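PDB 3LIC: sensor protein from Shewanella oneidensis, which is a putative membrane-bound histidine kinase whose extracellular PDC-fold domain probably senses an outside signal and passes it to the two-component pathway within the cell. Local coordinates for residues Leu62-Arg65 / Ile66-Asn69; Asn117-Trp120 / Trp121-Ile125. All coordinates share one frame; numbering follows the deposited sequence.

Contact 1. Residues Leu62-Arg65 / Ile66-Asn69; sequences LTNR and IQRN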
# COMPACT_ATOMS: atom_id res chain seq x y z
N LEU A 62 -12.76 2.37 -15.93
CA LEU A 62 -11.96 2.70 -14.78
C LEU A 62 -12.62 3.74 -13.88
O LEU A 62 -12.48 3.66 -12.65
CB LEU A 62 -10.56 3.20 -15.17
CG LEU A 62 -9.67 2.22 -15.91
CD1 LEU A 62 -8.43 2.86 -16.46
CD2 LEU A 62 -9.30 1.09 -14.96
N THR A 63 -13.30 4.74 -14.48
CA THR A 63 -14.06 5.70 -13.65
C THR A 63 -15.11 5.06 -12.77
O THR A 63 -15.17 5.34 -11.55
CB THR A 63 -14.77 6.80 -14.49
OG1 THR A 63 -13.76 7.46 -15.22
CG2 THR A 63 -15.45 7.87 -13.56
N ASN A 64 -15.94 4.23 -13.40
CA ASN A 64 -17.00 3.52 -12.67
C ASN A 64 -16.45 2.65 -11.55
O ASN A 64 -17.00 2.55 -10.43
CB ASN A 64 -17.79 2.64 -13.64
CG ASN A 64 -18.59 3.44 -14.63
OD1 ASN A 64 -18.73 4.64 -14.45
ND2 ASN A 64 -19.11 2.80 -15.68
N ARG A 65 -15.33 1.99 -11.84
CA ARG A 65 -14.69 1.11 -10.83
C ARG A 65 -14.14 1.91 -9.68
O ARG A 65 -14.26 1.50 -8.52
CB ARG A 65 -13.64 0.21 -11.54
CG ARG A 65 -12.28 0.08 -10.87
CD ARG A 65 -11.34 -1.02 -11.63
NE ARG A 65 -10.29 -1.57 -10.81
CZ ARG A 65 -10.33 -2.82 -10.41
NH1 ARG A 65 -11.34 -3.57 -10.83
NH2 ARG A 65 -9.40 -3.31 -9.61
N ILE A 66 -13.51 3.05 -9.93
CA ILE A 66 -13.01 3.83 -8.79
C ILE A 66 -14.22 4.47 -8.06
O ILE A 66 -14.32 4.49 -6.81
CB ILE A 66 -11.98 4.91 -9.37
CG1 ILE A 66 -10.71 4.13 -9.74
CG2 ILE A 66 -11.64 6.06 -8.39
CD1 ILE A 66 -10.20 3.29 -8.52
N GLN A 67 -15.15 4.99 -8.85
CA GLN A 67 -16.35 5.59 -8.29
C GLN A 67 -17.11 4.60 -7.39
O GLN A 67 -17.58 4.95 -6.31
CB GLN A 67 -17.23 6.08 -9.44
CG GLN A 67 -18.21 7.15 -9.05
CD GLN A 67 -18.64 8.01 -10.27
OE1 GLN A 67 -19.02 9.16 -10.12
NE2 GLN A 67 -18.58 7.45 -11.47
N ARG A 68 -17.17 3.35 -7.81
CA ARG A 68 -17.85 2.32 -7.01
C ARG A 68 -17.07 1.71 -5.85
O ARG A 68 -17.66 1.03 -5.01
CB ARG A 68 -18.47 1.25 -7.95
CG ARG A 68 -19.44 1.99 -8.92
CD ARG A 68 -20.60 1.22 -9.53
NE ARG A 68 -20.23 0.74 -10.85
CZ ARG A 68 -20.85 0.99 -12.01
NH1 ARG A 68 -20.36 0.46 -13.13
NH2 ARG A 68 -21.95 1.73 -12.06
N ASN A 69 -15.75 1.93 -5.78
CA ASN A 69 -14.95 1.43 -4.66
C ASN A 69 -14.26 2.55 -3.95
O ASN A 69 -13.16 2.93 -4.32
CB ASN A 69 -13.93 0.40 -5.15
CG ASN A 69 -14.60 -0.80 -5.78
OD1 ASN A 69 -14.75 -0.90 -7.00
ND2 ASN A 69 -15.05 -1.68 -4.97

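Contact 2. Residues Asn117-Trp120 / Trp121-Ile125; sequences NWDW and WSKAI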
# COMPACT_ATOMS: atom_id res chain seq x y z
N ASN A 117 11.91 2.54 -13.80
CA ASN A 117 11.78 3.27 -12.57
C ASN A 117 10.50 2.96 -11.91
O ASN A 117 10.22 3.47 -10.84
CB ASN A 117 11.88 4.78 -12.82
CG ASN A 117 13.29 5.19 -13.21
OD1 ASN A 117 13.49 5.71 -14.31
ND2 ASN A 117 14.27 4.93 -12.33
N TRP A 118 9.69 2.12 -12.55
CA TRP A 118 8.35 1.92 -12.08
C TRP A 118 8.10 0.43 -11.69
O TRP A 118 7.75 -0.39 -12.55
CB TRP A 118 7.35 2.48 -13.13
CG TRP A 118 7.59 4.02 -13.34
CD1 TRP A 118 8.31 4.61 -14.33
CD2 TRP A 118 7.10 5.07 -12.50
NE1 TRP A 118 8.33 6.03 -14.16
CE2 TRP A 118 7.62 6.32 -13.01
CE3 TRP A 118 6.39 5.09 -11.30
CZ2 TRP A 118 7.34 7.55 -12.42
CZ3 TRP A 118 6.09 6.32 -10.70
CH2 TRP A 118 6.54 7.55 -11.30
N ASP A 119 8.27 0.12 -10.39
CA ASP A 119 8.01 -1.22 -9.82
C ASP A 119 6.75 -1.82 -10.34
O ASP A 119 6.72 -2.99 -10.81
CB ASP A 119 7.82 -1.12 -8.29
CG ASP A 119 9.02 -1.61 -7.52
OD1 ASP A 119 10.07 -1.76 -8.22
OD2 ASP A 119 8.87 -1.86 -6.27
N TRP A 120 5.68 -1.02 -10.27
CA TRP A 120 4.36 -1.54 -10.60
C TRP A 120 4.21 -2.12 -12.00
O TRP A 120 3.29 -2.90 -12.26
CB TRP A 120 3.27 -0.49 -10.35
CG TRP A 120 3.23 0.68 -11.27
CD1 TRP A 120 3.67 1.99 -11.00
CD2 TRP A 120 2.60 0.73 -12.56
NE1 TRP A 120 3.38 2.81 -12.06
CE2 TRP A 120 2.75 2.08 -13.04
CE3 TRP A 120 1.92 -0.23 -13.36
CZ2 TRP A 120 2.20 2.50 -14.26
CZ3 TRP A 120 1.40 0.18 -14.63
CH2 TRP A 120 1.53 1.56 -15.06
N TRP A 121 5.06 -1.66 -12.92
CA TRP A 121 5.13 -2.20 -14.28
C TRP A 121 6.23 -3.30 -14.33
O TRP A 121 5.94 -4.43 -14.61
CB TRP A 121 5.44 -1.11 -15.31
CG TRP A 121 5.71 -1.79 -16.64
CD1 TRP A 121 6.93 -2.14 -17.15
CD2 TRP A 121 4.73 -2.30 -17.57
NE1 TRP A 121 6.77 -2.77 -18.35
CE2 TRP A 121 5.44 -2.92 -18.62
CE3 TRP A 121 3.32 -2.30 -17.60
CZ2 TRP A 121 4.81 -3.52 -19.72
CZ3 TRP A 121 2.67 -2.93 -18.71
CH2 TRP A 121 3.44 -3.51 -19.77
N SER A 122 7.46 -2.94 -13.99
CA SER A 122 8.61 -3.81 -14.23
C SER A 122 8.46 -5.15 -13.51
O SER A 122 8.65 -6.22 -14.12
CB SER A 122 9.87 -3.14 -13.72
OG SER A 122 10.15 -1.95 -14.41
N LYS A 123 8.12 -5.13 -12.22
CA LYS A 123 8.08 -6.39 -11.48
C LYS A 123 7.01 -7.34 -12.04
O LYS A 123 7.23 -8.55 -12.19
CB LYS A 123 7.89 -6.13 -9.99
CG LYS A 123 9.20 -5.86 -9.30
CD LYS A 123 10.15 -7.05 -9.57
CE LYS A 123 11.39 -7.10 -8.65
NZ LYS A 123 12.41 -8.06 -9.23
N ALA A 124 5.91 -6.73 -12.48
CA ALA A 124 4.56 -7.31 -12.49
C ALA A 124 4.09 -7.85 -13.88
O ALA A 124 3.13 -8.68 -13.96
CB ALA A 124 3.58 -6.23 -11.95
N ILE A 125 4.73 -7.37 -14.96
CA ILE A 125 4.33 -7.80 -16.34
C ILE A 125 4.41 -9.36 -16.56
O ILE A 125 3.73 -9.93 -17.45
CB ILE A 125 5.06 -6.96 -17.50
CG1 ILE A 125 4.48 -7.29 -18.90
CG2 ILE A 125 6.60 -7.13 -17.48
CD1 ILE A 125 2.93 -7.27 -18.99
O HOH W 1 9.38 0.85 -14.99

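Contact 1. Residues Leu62-Arg65 / Ile66-Asn69
With CG turned beside its own backbone N (chi1 -58°) and the chain bent further out at chi3, Arg68 folds back over the preceding turn of helix, and its guanidinium comes to lie over Asn64. NH1 of Arg68 rests 3.4 Å from Asn64 CB, which sits over one face of the guanidinium. The two side chains run alongside each other, the Asn64 amide turned 47° from the guanidinium plane; the contact is one of packing, CB against the guanidinium face. One residue earlier, Gln67 sends CG the other way, anti to its N (chi1 -158°), and its extended chain lies beside Thr63, NE2 reaching 3.8 Å from Thr63 CG2. These are i to i+4 neighbours on the last turns of helix 55-68, in the first PDC domain, probably the membrane-distal one. The helix's backbone bonds run Ile66 N to Leu62 O (3.0 Å), Gln67 N to Thr63 O (2.7 Å) and Arg68 N to Asn64 O (2.7 Å); the next, from Asn69 N to Arg65 O, is weak. The buried Leu62 and Ile66 pack on strand 74-79, at Ser75 and, for Leu62, Ile77, whereas Arg65 reaches helix 2-46 and gives NH1 to the carbonyl of Asn35.

Contact 2. Residues Asn117-Trp120 / Trp121-Ile125
Trp120 and Trp121, adjacent on the short helix 119-122, set their indoles nearly perpendicular, with Trp120 CZ3 at the edge of the Trp121 ring, 4.3 Å from Trp121 CE3. Trp120 holds CG between its backbone N and carbonyl carbon (chi1 71°), which lays the ring over the start of the next residue: CD2 of Trp120 lies 3.4 Å from Trp121 N, and CB of Trp121 sits over one face of the indole, 4.1 Å above its plane and toward the rim. The Trp121 ring takes Ile125 CB over one face and meets Tyr113 edge-to-face. Trp118 occupies the N-cap position just before the helix, and its carbonyl O receives two N-H groups: Ser122 N at 2.9 Å, almost straight (172°), and Trp121 N at 3.0 Å, from above the carbonyl plane. A water accepts from both Trp118 N, at 2.8 Å, and Ser122 OG, at 3.0 Å, bridging the N-cap residue and the first turn. Replacing Trp120 with an alanine would probably leave the Tyr111 hydroxyl without its NE1 partner and open a gap beside Trp121 CB. The indole is buried among Val162, Thr164 and Thr148, and the Tyr111 hydroxyl pays for its polar N-H, a bond expected to fix the ring's rotation.

Overall arrangement
Both contacts are local helical turns within the same PDC sensor domain, in series along the chain, and they pack on different parts of it. Their centres lie 23 Å apart and their nearest atoms about 10 Å, so they do not touch. The six-stranded antiparallel sheet connects them: contact 1 packs on strands 74-79, 92-96 and 101-105, while contact 2 packs on strands 131-137, 145-153 and 161-168, the other half of the strand order. Contact 1 also meets the long helix 2-46. Contact 2 lies nearer a possible pocket, since a bound 1,2-ethanediol, probably from crystallisation, is about 3 Å from the Trp120 side chain; whether a natural ligand binds there is not established.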